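Local coordinates for sugar ABC transporter, periplasmic sugar-binding protein (Caulobacter crescentus, PDB 4IRX) that binds myo-inositol in the cleft between its two lobes and probably serves an ABC transporter in periplasmic uptake of the sugar alcohol, at residues A236-G241 / G285-A290. Residues are numbered along the deposited sequence; the frame is centred on the assembly and turned at random.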
# COMPACT_ATOMS: atom_id res chain seq x y z
N ALA A 236 9.31 -15.30 -3.62
CA ALA A 236 10.35 -16.30 -3.41
C ALA A 236 10.14 -17.08 -2.12
O ALA A 236 10.34 -18.30 -2.10
CB ALA A 236 11.72 -15.66 -3.45
N ARG A 237 9.71 -16.39 -1.06
CA ARG A 237 9.41 -17.07 0.19
C ARG A 237 8.21 -18.00 0.09
O ARG A 237 8.13 -19.02 0.79
CB ARG A 237 9.19 -16.06 1.32
CG ARG A 237 10.41 -15.21 1.71
CD ARG A 237 11.50 -16.05 2.33
NE ARG A 237 12.39 -16.61 1.32
CZ ARG A 237 12.90 -17.85 1.33
NH1 ARG A 237 12.64 -18.67 2.34
NH2 ARG A 237 13.69 -18.25 0.35
N ILE A 238 7.24 -17.62 -0.74
CA ILE A 238 6.09 -18.48 -0.97
C ILE A 238 6.53 -19.70 -1.78
O ILE A 238 6.15 -20.84 -1.46
CB ILE A 238 4.95 -17.72 -1.66
CG1 ILE A 238 4.45 -16.62 -0.70
CG2 ILE A 238 3.83 -18.69 -2.08
CD1 ILE A 238 3.49 -15.61 -1.31
N LYS A 239 7.35 -19.48 -2.81
CA LYS A 239 7.91 -20.59 -3.59
C LYS A 239 8.70 -21.56 -2.70
O LYS A 239 8.63 -22.77 -2.89
CB LYS A 239 8.78 -20.06 -4.74
CG LYS A 239 9.43 -21.19 -5.55
CD LYS A 239 10.30 -20.64 -6.66
CE LYS A 239 11.09 -21.78 -7.30
NZ LYS A 239 11.82 -21.28 -8.51
N ALA A 240 9.41 -21.02 -1.72
CA ALA A 240 10.21 -21.83 -0.78
C ALA A 240 9.40 -22.53 0.29
O ALA A 240 9.93 -23.39 1.00
CB ALA A 240 11.29 -20.96 -0.12
N GLY A 241 8.14 -22.15 0.46
CA GLY A 241 7.31 -22.77 1.48
C GLY A 241 7.46 -22.14 2.85
O GLY A 241 7.10 -22.75 3.85
N GLY A 285 0.14 -21.99 -5.59
CA GLY A 285 -0.54 -22.46 -6.79
C GLY A 285 -0.78 -21.43 -7.87
O GLY A 285 -1.01 -21.80 -9.02
N ASN A 286 -0.67 -20.13 -7.55
CA ASN A 286 -0.91 -19.13 -8.58
C ASN A 286 0.10 -18.01 -8.52
O ASN A 286 -0.21 -16.85 -8.79
CB ASN A 286 -2.34 -18.56 -8.53
CG ASN A 286 -2.62 -17.75 -7.26
OD1 ASN A 286 -2.04 -18.01 -6.21
ND2 ASN A 286 -3.49 -16.76 -7.37
N LEU A 287 1.35 -18.38 -8.23
CA LEU A 287 2.43 -17.40 -8.18
C LEU A 287 2.54 -16.60 -9.48
O LEU A 287 2.88 -15.41 -9.45
CB LEU A 287 3.76 -18.08 -7.87
CG LEU A 287 3.97 -18.47 -6.41
CD1 LEU A 287 5.02 -19.56 -6.30
CD2 LEU A 287 4.39 -17.25 -5.59
N THR A 288 2.24 -17.23 -10.61
CA THR A 288 2.40 -16.52 -11.88
C THR A 288 1.30 -15.49 -12.15
O THR A 288 1.39 -14.76 -13.14
CB THR A 288 2.55 -17.48 -13.08
OG1 THR A 288 1.39 -18.31 -13.14
CG2 THR A 288 3.78 -18.36 -12.88
N GLU A 289 0.30 -15.42 -11.27
CA GLU A 289 -0.69 -14.35 -11.33
C GLU A 289 -0.17 -13.05 -10.70
O GLU A 289 -0.82 -12.00 -10.81
CB GLU A 289 -2.02 -14.78 -10.68
CG GLU A 289 -2.72 -15.86 -11.51
CD GLU A 289 -4.07 -16.31 -11.01
OE1 GLU A 289 -4.52 -15.85 -9.94
OE2 GLU A 289 -4.68 -17.16 -11.70
N ALA A 290 1.00 -13.11 -10.08
CA ALA A 290 1.60 -11.90 -9.54
C ALA A 290 2.21 -11.12 -10.67
O ALA A 290 2.89 -11.69 -11.51
CB ALA A 290 2.65 -12.23 -8.48
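Ile238 and Lys239, in the last turn of helix 232-239, receive the isobutyl group of Leu287, one methyl for each: CD2 for Ile238, CD1 for Lys239. The contact packs the end of this helix against the loop after strand 275-282 of the periplasmic binding protein fold, away from the ligand pocket; the side chain of Ile238 lies about 14 Å from the bound inositol. Ile238 is the buried member of the trio. A bulky aliphatic suits this position, because its CG2, anti to the backbone N, lies 3.8 Å from Leu287 CD2 while the side chain also rests on Met243 and on Thr246 of strand 246-248. The side chains of Ile238 and Leu287 pass one another in opposite directions rather than meeting end on. Lys239 contributes only the root of its side chain: its CA and CB each stand 4.1 Å from Leu287 CD1. With CG anti to the backbone N (chi1 178°) and an extended chain beyond, its ammonium group is carried away from the leucine, a combination well matched to an exposed helix end. Gly241 then closes the helix in a Schellman motif, its N donating to Ile238 O at 3.1 Å; at phi 85° a CB would press on Ala240 O.

Leu287, from the short 3-10 segment, also packs on Leu235 and Ile282. Beside it, Asn286 ND2 donates to Glu289 OE1 at 2.9 Å, from above the carboxylate plane, and the same amide links the turn to Thr283 N and Leu281 O. Cutting Leu287 back to an alanine here is likely to leave Ile238 CG2 and the base of Lys239 without their apolar partner and a gap between helix and turn. No hydrogen bond crosses between 236-241 and 285-290, so their direct association rests on non-directional van der Waals packing, with no polar bond to fix the register.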